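Local coordinates for protein beta-N-acetylhexosaminidase (Bacteroides fragilis, PDB 4PYS) that probably hydrolyses terminal N-acetylhexosamine residues from glycans, as a glycoside hydrolase of family 20, at residues Gln144-Ile149 / Gly199-Glu204; Glu208-Ala213 / Ile218-Glu223; Thr385-Tyr388 / Asn392-Leu395. One frame throughout, in Å; residues are numbered along the deposited sequence.

Contact 1 (Gln144-Ile149 / Gly199-Glu204); sequences QKVSTI and GFYSQE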
loop_
_atom_site.group_PDB
_atom_site.type_symbol
_atom_site.label_atom_id
_atom_site.label_comp_id
_atom_site.label_asym_id
_atom_site.label_seq_id
_atom_site.Cartn_x
_atom_site.Cartn_y
_atom_site.Cartn_z
ATOM N N GLN A 144 -8.104 -11.953 -5.596
ATOM C CA GLN A 144 -9.031 -11.668 -4.505
ATOM C C GLN A 144 -10.241 -10.943 -5.064
ATOM O O GLN A 144 -10.098 -10.057 -5.921
ATOM C CB GLN A 144 -8.364 -10.799 -3.435
ATOM C CG GLN A 144 -7.111 -11.421 -2.827
ATOM C CD GLN A 144 -5.869 -11.060 -3.593
ATOM O OE1 GLN A 144 -5.878 -10.130 -4.400
ATOM N NE2 GLN A 144 -4.781 -11.776 -3.332
ATOM N N LYS A 145 -11.431 -11.282 -4.575
ATOM C CA LYS A 145 -12.625 -10.599 -5.073
ATOM C C LYS A 145 -12.617 -9.114 -4.746
ATOM O O LYS A 145 -11.888 -8.662 -3.858
ATOM C CB LYS A 145 -13.927 -11.271 -4.628
ATOM C CG LYS A 145 -13.971 -11.805 -3.228
ATOM C CD LYS A 145 -15.083 -12.850 -3.153
ATOM C CE LYS A 145 -15.084 -13.589 -1.829
ATOM N NZ LYS A 145 -15.748 -12.811 -0.749
ATOM N N VAL A 146 -13.410 -8.352 -5.489
ATOM C CA VAL A 146 -13.421 -6.900 -5.326
ATOM C C VAL A 146 -13.716 -6.488 -3.885
ATOM O O VAL A 146 -13.081 -5.570 -3.362
ATOM C CB VAL A 146 -14.430 -6.243 -6.294
ATOM C CG1 VAL A 146 -14.638 -4.787 -5.952
ATOM C CG2 VAL A 146 -13.942 -6.384 -7.722
ATOM N N SER A 147 -14.654 -7.173 -3.231
ATOM C CA SER A 147 -14.980 -6.817 -1.842
ATOM C C SER A 147 -13.786 -7.019 -0.909
ATOM O O SER A 147 -13.663 -6.344 0.115
ATOM C CB SER A 147 -16.199 -7.599 -1.344
ATOM O OG SER A 147 -15.975 -8.995 -1.400
ATOM N N THR A 148 -12.903 -7.949 -1.266
ATOM C CA THR A 148 -11.698 -8.208 -0.474
ATOM C C THR A 148 -10.621 -7.163 -0.736
ATOM O O THR A 148 -9.935 -6.727 0.192
ATOM C CB THR A 148 -11.166 -9.635 -0.708
ATOM O OG1 THR A 148 -12.155 -10.586 -0.275
ATOM C CG2 THR A 148 -9.868 -9.874 0.060
ATOM N N ILE A 149 -10.471 -6.741 -1.990
ATOM C CA ILE A 149 -9.604 -5.602 -2.273
ATOM C C ILE A 149 -10.077 -4.391 -1.460
ATOM O O ILE A 149 -9.275 -3.699 -0.824
ATOM C CB ILE A 149 -9.599 -5.246 -3.772
ATOM C CG1 ILE A 149 -9.148 -6.447 -4.620
ATOM C CG2 ILE A 149 -8.710 -4.017 -4.025
ATOM C CD1 ILE A 149 -7.689 -6.845 -4.370
ATOM N N GLY A 199 -9.123 -15.121 -12.560
ATOM C CA GLY A 199 -9.958 -13.933 -12.542
ATOM C C GLY A 199 -9.175 -12.652 -12.724
ATOM O O GLY A 199 -7.961 -12.632 -12.517
ATOM N N PHE A 200 -9.867 -11.576 -13.091
ATOM C CA PHE A 200 -9.196 -10.293 -13.295
ATOM C C PHE A 200 -10.091 -9.135 -12.903
ATOM O O PHE A 200 -11.285 -9.316 -12.642
ATOM C CB PHE A 200 -8.757 -10.140 -14.754
ATOM C CG PHE A 200 -9.899 -10.125 -15.734
ATOM C CD1 PHE A 200 -10.446 -11.313 -16.190
ATOM C CD2 PHE A 200 -10.426 -8.920 -16.192
ATOM C CE1 PHE A 200 -11.503 -11.313 -17.103
ATOM C CE2 PHE A 200 -11.484 -8.910 -17.105
ATOM C CZ PHE A 200 -12.021 -10.109 -17.556
ATOM N N TYR A 201 -9.503 -7.945 -12.876
ATOM C CA TYR A 201 -10.226 -6.723 -12.565
ATOM C C TYR A 201 -10.490 -5.970 -13.867
ATOM O O TYR A 201 -9.556 -5.578 -14.573
ATOM C CB TYR A 201 -9.416 -5.899 -11.573
ATOM C CG TYR A 201 -9.038 -6.764 -10.390
ATOM C CD1 TYR A 201 -9.991 -7.113 -9.436
ATOM C CD2 TYR A 201 -7.759 -7.298 -10.271
ATOM C CE1 TYR A 201 -9.662 -7.939 -8.360
ATOM C CE2 TYR A 201 -7.419 -8.134 -9.204
ATOM C CZ TYR A 201 -8.379 -8.451 -8.253
ATOM O OH TYR A 201 -8.068 -9.288 -7.190
ATOM N N SER A 202 -11.765 -5.815 -14.205
ATOM C CA SER A 202 -12.145 -5.110 -15.427
ATOM C C SER A 202 -11.909 -3.625 -15.207
ATOM O O SER A 202 -11.718 -3.187 -14.072
ATOM C CB SER A 202 -13.620 -5.335 -15.733
ATOM O OG SER A 202 -14.413 -4.739 -14.726
ATOM N N GLN A 203 -11.927 -2.838 -16.279
ATOM C CA GLN A 203 -11.699 -1.409 -16.115
ATOM C C GLN A 203 -12.808 -0.772 -15.273
ATOM O O GLN A 203 -12.550 0.160 -14.510
ATOM C CB GLN A 203 -11.509 -0.732 -17.483
ATOM C CG GLN A 203 -10.324 -1.348 -18.223
ATOM C CD GLN A 203 -9.701 -0.439 -19.268
ATOM O OE1 GLN A 203 -10.323 0.517 -19.740
ATOM N NE2 GLN A 203 -8.456 -0.741 -19.641
ATOM N N GLU A 204 -14.025 -1.309 -15.389
ATOM C CA GLU A 204 -15.160 -0.853 -14.580
ATOM C C GLU A 204 -14.938 -1.107 -13.091
ATOM O O GLU A 204 -15.182 -0.233 -12.259
ATOM C CB GLU A 204 -16.448 -1.545 -15.030
ATOM C CG GLU A 204 -17.277 -0.716 -15.989
ATOM C CD GLU A 204 -17.590 0.654 -15.428
ATOM O OE1 GLU A 204 -18.192 0.730 -14.335
ATOM O OE2 GLU A 204 -17.221 1.656 -16.076
#
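Tyr-201 drives its hydroxyl into the backbone turn at Gln-144, and nearly everything that joins 144-149 to 199-204 is gathered round this phenol. Its OH donates to Gln-144 O over only 2.5 Å, arriving in the carbonyl plane on a lone pair, at 131° from the C=O bond. Gln-144 O lies at the ring's edge, near the plane of the phenol. Beside it the Gln-144 amide is turned almost parallel to the ring, 14° apart, with OE1 3.6 Å from Tyr-201 OH; that amide is held by others, OE1 by Ser-139 OG and NE2 by Asp-138 O. Ile-149 approaches from the opposite direction to the tyrosine. Its CG1 stands beside its own backbone N (chi1 -58°) and comes within 4.1 Å of Tyr-201 CE1, while CD1 reaches Tyr-201 OH at 3.8 Å. In the (beta/alpha)8 barrel of the catalytic domain this links the loop after strand 132-138, where Lys-145 takes the N-cap position of helix 146-158, to the loop leading into helix 203-214. The backbone of Tyr-201 is hydrogen-bonded to Arg-175 and Glu-177, and its ring also meets Trp-166 and Tyr-143. Packing thins toward the other end of the ring. There Val-146, partly exposed, offers CG2 to the edge at CD1 of Tyr-201 from 4.4 Å, a light touch with no polar component, and the same side chain leans on Glu-205 of helix 203-214.

Contact 2 (Glu208-Ala213 / Ile218-Glu223); sequences EIIGYA and ITVVPE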
loop_
_atom_site.group_PDB
_atom_site.type_symbol
_atom_site.label_atom_id
_atom_site.label_comp_id
_atom_site.label_asym_id
_atom_site.label_seq_id
_atom_site.Cartn_x
_atom_site.Cartn_y
_atom_site.Cartn_z
ATOM N N GLU A 208 -14.455 1.517 -9.861
ATOM C CA GLU A 208 -15.148 1.378 -8.576
ATOM C C GLU A 208 -14.144 1.415 -7.421
ATOM O O GLU A 208 -14.340 2.117 -6.429
ATOM C CB GLU A 208 -15.945 0.064 -8.543
ATOM C CG GLU A 208 -16.684 -0.207 -7.229
ATOM C CD GLU A 208 -17.387 -1.559 -7.199
ATOM O OE1 GLU A 208 -17.290 -2.316 -8.190
ATOM O OE2 GLU A 208 -18.037 -1.868 -6.177
ATOM N N ILE A 209 -13.069 0.649 -7.560
ATOM C CA ILE A 209 -12.023 0.583 -6.535
ATOM C C ILE A 209 -11.324 1.921 -6.320
ATOM O O ILE A 209 -11.074 2.333 -5.178
ATOM C CB ILE A 209 -11.033 -0.544 -6.873
ATOM C CG1 ILE A 209 -11.673 -1.894 -6.528
ATOM C CG2 ILE A 209 -9.724 -0.367 -6.139
ATOM C CD1 ILE A 209 -11.084 -3.066 -7.260
ATOM N N ILE A 210 -11.025 2.622 -7.412
ATOM C CA ILE A 210 -10.405 3.941 -7.298
ATOM C C ILE A 210 -11.306 4.923 -6.551
ATOM O O ILE A 210 -10.828 5.711 -5.736
ATOM C CB ILE A 210 -10.068 4.526 -8.693
ATOM C CG1 ILE A 210 -8.983 3.688 -9.356
ATOM C CG2 ILE A 210 -9.608 5.982 -8.577
ATOM C CD1 ILE A 210 -7.672 3.764 -8.632
ATOM N N GLY A 211 -12.606 4.878 -6.837
ATOM C CA GLY A 211 -13.550 5.765 -6.180
ATOM C C GLY A 211 -13.672 5.426 -4.706
ATOM O O GLY A 211 -13.692 6.315 -3.849
ATOM N N TYR A 212 -13.740 4.135 -4.404
ATOM C CA TYR A 212 -13.819 3.667 -3.015
ATOM C C TYR A 212 -12.605 4.121 -2.216
ATOM O O TYR A 212 -12.709 4.596 -1.075
ATOM C CB TYR A 212 -13.917 2.139 -3.009
ATOM C CG TYR A 212 -14.043 1.503 -1.640
ATOM C CD1 TYR A 212 -15.286 1.359 -1.038
ATOM C CD2 TYR A 212 -12.920 1.030 -0.958
ATOM C CE1 TYR A 212 -15.414 0.772 0.217
ATOM C CE2 TYR A 212 -13.042 0.433 0.308
ATOM C CZ TYR A 212 -14.291 0.309 0.875
ATOM O OH TYR A 212 -14.426 -0.274 2.119
ATOM N N ALA A 213 -11.438 3.981 -2.828
ATOM C CA ALA A 213 -10.199 4.369 -2.173
ATOM C C ALA A 213 -10.156 5.877 -1.941
ATOM O O ALA A 213 -9.781 6.326 -0.864
ATOM C CB ALA A 213 -9.007 3.918 -3.000
ATOM N N ILE A 218 -7.096 7.116 0.164
ATOM C CA ILE A 218 -6.093 6.164 -0.318
ATOM C C ILE A 218 -5.834 6.356 -1.805
ATOM O O ILE A 218 -6.773 6.375 -2.596
ATOM C CB ILE A 218 -6.553 4.709 -0.088
ATOM C CG1 ILE A 218 -6.649 4.416 1.412
ATOM C CG2 ILE A 218 -5.585 3.733 -0.750
ATOM C CD1 ILE A 218 -5.333 4.632 2.160
ATOM N N THR A 219 -4.562 6.500 -2.174
ATOM C CA THR A 219 -4.158 6.545 -3.578
ATOM C C THR A 219 -3.750 5.134 -3.980
ATOM O O THR A 219 -2.956 4.497 -3.291
ATOM C CB THR A 219 -2.983 7.506 -3.763
ATOM O OG1 THR A 219 -3.422 8.844 -3.475
ATOM C CG2 THR A 219 -2.429 7.445 -5.193
ATOM N N VAL A 220 -4.311 4.632 -5.072
ATOM C CA VAL A 220 -4.013 3.263 -5.508
ATOM C C VAL A 220 -2.860 3.283 -6.510
ATOM O O VAL A 220 -2.977 3.855 -7.583
ATOM C CB VAL A 220 -5.234 2.600 -6.146
ATOM C CG1 VAL A 220 -4.884 1.188 -6.619
ATOM C CG2 VAL A 220 -6.387 2.545 -5.131
ATOM N N VAL A 221 -1.745 2.666 -6.132
ATOM C CA VAL A 221 -0.539 2.640 -6.953
ATOM C C VAL A 221 -0.495 1.291 -7.669
ATOM O O VAL A 221 -0.274 0.268 -7.042
ATOM C CB VAL A 221 0.697 2.772 -6.072
ATOM C CG1 VAL A 221 1.979 2.754 -6.919
ATOM C CG2 VAL A 221 0.634 4.072 -5.273
ATOM N N PRO A 222 -0.721 1.285 -8.989
ATOM C CA PRO A 222 -0.669 -0.006 -9.684
ATOM C C PRO A 222 0.769 -0.441 -9.933
ATOM O O PRO A 222 1.640 0.416 -10.153
ATOM C CB PRO A 222 -1.338 0.307 -11.025
ATOM C CG PRO A 222 -0.982 1.749 -11.285
ATOM C CD PRO A 222 -0.952 2.414 -9.911
ATOM N N GLU A 223 1.017 -1.747 -9.912
ATOM C CA GLU A 223 2.317 -2.262 -10.350
ATOM C C GLU A 223 2.142 -3.131 -11.597
ATOM O O GLU A 223 1.436 -4.140 -11.570
ATOM C CB GLU A 223 3.006 -3.075 -9.260
ATOM C CG GLU A 223 4.400 -3.580 -9.673
ATOM C CD GLU A 223 5.089 -4.393 -8.596
ATOM O OE1 GLU A 223 4.651 -4.354 -7.422
ATOM O OE2 GLU A 223 6.087 -5.078 -8.905
HETATM O O HOH W 1 -8.137 6.516 -5.311
#
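A single water ties Ile-210 O to Ile-218 O, donating a hydrogen bond to each carbonyl: 2.8 Å from the water oxygen to Ile-210 O, and 3.0 Å to Ile-218 O. Both of its hydrogens are thus spent bridging the helix to the start of the strand. Close by, Ile-218 N donates to Ala-213 O at 3.0 Å. This bond is nearly straight at nitrogen (165°), but the donor stands 48° out of the carbonyl plane and so is not on a lone pair. Together they fasten the tight reversal from helix 203-214 into strand 219-223, an alpha-to-beta connection of the (beta/alpha)8 barrel.

Beneath this polar seam the helix settles on the strand through small apolar groups. Ala-213 points its methyl at the strand, where CB lies 3.6 Å from Val-220 CG2 and 3.9 Å from Ile-218 CB. Val-220 has CG1 anti to its backbone N (chi1 179°), which leaves CG2 on the side where Ala-213 and Ile-210 converge. Ile-210 starts across the contact and then bends in at its end, bringing CD1 to within 3.7 Å of Val-220 CB. Ile-153 of helix 146-158 packs against the same alanine, and Phe-281 against Val-220. At the far end of the strand, Glu-223 is bonded to His-165, His-167 and Trp-341. Across this contact, then, the helix-to-strand spacing appears to be set by main-chain groups, one water and apolar packing, with no side-chain polar group or charge needed.

Contact 3 (Thr385-Tyr388 / Asn392-Leu395); sequences TNYY and NFPL. With FMT (formic acid), chain J; FMT (formic acid), chain H.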
loop_
_atom_site.group_PDB
_atom_site.type_symbol
_atom_site.label_atom_id
_atom_site.label_comp_id
_atom_site.label_asym_id
_atom_site.label_seq_id
_atom_site.Cartn_x
_atom_site.Cartn_y
_atom_site.Cartn_z
ATOM N N THR A 385 11.662 -3.270 3.557
ATOM C CA THR A 385 12.554 -4.423 3.670
ATOM C C THR A 385 11.831 -5.679 4.132
ATOM O O THR A 385 10.923 -5.616 4.978
ATOM C CB THR A 385 13.746 -4.115 4.598
ATOM O OG1 THR A 385 13.263 -3.602 5.844
ATOM C CG2 THR A 385 14.636 -3.069 3.966
ATOM N N ASN A 386 12.228 -6.820 3.569
ATOM C CA ASN A 386 11.590 -8.082 3.909
ATOM C C ASN A 386 11.620 -8.369 5.404
ATOM O O ASN A 386 10.577 -8.663 5.997
ATOM C CB ASN A 386 12.117 -9.264 3.060
ATOM C CG ASN A 386 13.635 -9.263 2.867
ATOM O OD1 ASN A 386 14.394 -8.631 3.606
ATOM N ND2 ASN A 386 14.084 -10.013 1.859
ATOM N N TYR A 387 12.798 -8.268 6.014
ATOM C CA TYR A 387 12.866 -8.060 7.465
ATOM C C TYR A 387 12.621 -6.564 7.682
ATOM O O TYR A 387 13.452 -5.763 7.247
ATOM C CB TYR A 387 14.283 -8.340 7.977
ATOM C CG TYR A 387 14.719 -9.790 8.030
ATOM C CD1 TYR A 387 13.891 -10.819 7.591
ATOM C CD2 TYR A 387 15.966 -10.122 8.544
ATOM C CE1 TYR A 387 14.313 -12.152 7.652
ATOM C CE2 TYR A 387 16.390 -11.435 8.609
ATOM C CZ TYR A 387 15.564 -12.443 8.164
ATOM O OH TYR A 387 16.007 -13.747 8.238
ATOM N N TYR A 388 11.522 -6.146 8.322
ATOM C CA TYR A 388 10.430 -6.998 8.794
ATOM C C TYR A 388 9.097 -6.388 8.380
ATOM O O TYR A 388 8.205 -6.152 9.216
ATOM C CB TYR A 388 10.473 -7.094 10.322
ATOM C CG TYR A 388 11.691 -7.828 10.829
ATOM C CD1 TYR A 388 11.856 -9.186 10.578
ATOM C CD2 TYR A 388 12.668 -7.178 11.582
ATOM C CE1 TYR A 388 12.964 -9.872 11.034
ATOM C CE2 TYR A 388 13.779 -7.866 12.049
ATOM C CZ TYR A 388 13.919 -9.213 11.776
ATOM O OH TYR A 388 15.023 -9.912 12.232
ATOM N N ASN A 392 3.836 -11.705 4.707
ATOM C CA ASN A 392 3.718 -13.088 4.262
ATOM C C ASN A 392 4.689 -14.026 4.988
ATOM O O ASN A 392 4.499 -15.248 4.985
ATOM C CB ASN A 392 3.900 -13.196 2.736
ATOM C CG ASN A 392 5.109 -12.438 2.246
ATOM O OD1 ASN A 392 5.166 -11.208 2.353
ATOM N ND2 ASN A 392 6.082 -13.159 1.687
ATOM N N PHE A 393 5.732 -13.479 5.608
ATOM C CA PHE A 393 6.615 -14.322 6.415
ATOM C C PHE A 393 5.790 -14.707 7.637
ATOM O O PHE A 393 5.309 -13.828 8.360
ATOM C CB PHE A 393 7.856 -13.557 6.896
ATOM C CG PHE A 393 8.885 -13.287 5.818
ATOM C CD1 PHE A 393 8.562 -13.391 4.469
ATOM C CD2 PHE A 393 10.181 -12.919 6.169
ATOM C CE1 PHE A 393 9.524 -13.133 3.477
ATOM C CE2 PHE A 393 11.147 -12.663 5.194
ATOM C CZ PHE A 393 10.817 -12.772 3.844
ATOM N N PRO A 394 5.605 -16.008 7.866
ATOM C CA PRO A 394 4.802 -16.439 9.018
ATOM C C PRO A 394 5.620 -16.351 10.304
ATOM O O PRO A 394 6.790 -15.993 10.237
ATOM C CB PRO A 394 4.473 -17.894 8.682
ATOM C CG PRO A 394 5.625 -18.356 7.815
ATOM C CD PRO A 394 6.034 -17.138 7.017
ATOM N N LEU A 395 5.019 -16.644 11.454
ATOM C CA LEU A 395 5.766 -16.620 12.715
ATOM C C LEU A 395 6.541 -17.916 12.954
ATOM O O LEU A 395 7.498 -17.936 13.739
ATOM C CB LEU A 395 4.842 -16.346 13.902
ATOM C CG LEU A 395 4.594 -14.890 14.289
ATOM C CD1 LEU A 395 3.700 -14.173 13.265
ATOM C CD2 LEU A 395 3.996 -14.833 15.689
HETATM C C FMT J . 14.790 -12.924 12.335
HETATM O O1 FMT J . 15.680 -12.524 11.590
HETATM O O2 FMT J . 14.248 -14.027 12.227
HETATM C C FMT H . 11.662 -12.351 0.377
HETATM O O1 FMT H . 12.803 -12.092 0.751
HETATM O O2 FMT H . 11.168 -13.483 0.424
#
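Phe-393 brings the rim of its ring to Tyr-387 and Asn-386, closing a short loop on itself just after strand 381-383 of the catalytic (beta/alpha)8 barrel. The two aromatic rings meet rim to rim: Tyr-387 CE1 and Phe-393 CE2 are 4.0 Å apart, each near the other's plane, and the side chains run at about a right angle. This is neither a face stack nor a T-shaped pair. Asn-386 CB adds an oblique contact, 3.8 Å from Phe-393 CZ.

Two formates, probably from the crystallisation liquor, border these groups. O1 of the formate of chain H accepts a hydrogen bond from Asn-386 ND2 at 2.7 Å, and this formate lies at the edge of the Phe-393 ring, with its carbon in the ring plane. The one of chain J rests over a face of Tyr-387 while its O1 accepts a hydrogen bond from Tyr-388 OH, 2.8 Å away. A glycerol of similar origin lies near Phe-393 and is bonded to Asn-392 ND2, which may indicate a pocket here.

Further out, the backbone sets the rings. A cis peptide precedes Tyr-388, and Tyr-387 CB sits 3.6 Å above the centre of the Tyr-388 ring. Asn-386, whose CG stands between its backbone N and carbonyl carbon (chi1 43°), curls OD1 round to Tyr-387 N, a side-chain to main-chain hydrogen bond to the next residue, 2.9 Å long and bent to 144°; Arg-364 N is bonded to the same oxygen, and ND2 also meets Asn-362 OD1. The Tyr-387 hydroxyl is anchored on Ala-404 O. Thr-385 OG1 donates to Tyr-387 O across 2.6 Å, tilted 33° from the carbonyl plane.

Contacts 1 and 2 follow one another and share helix 203-214: contact 1 lies at its start and contact 2 at its end. Their centres are 12 Å apart, and they touch where Ile-149 CG2 of contact 1 packs 4.1 Å from Ile-209 CD1 of contact 2. Contact 3, which holds the formates, has its centre about 26 Å from that of contact 1 and 25 Å from that of contact 2. Contacts 1 and 3 lie in loops following the C-terminal ends of barrel strands 132-138 and 381-383, the end where the active site of such barrels lies, whereas contact 2 joins the helix to the N-terminal part of strand 219-223. No contact includes a zinc ligand.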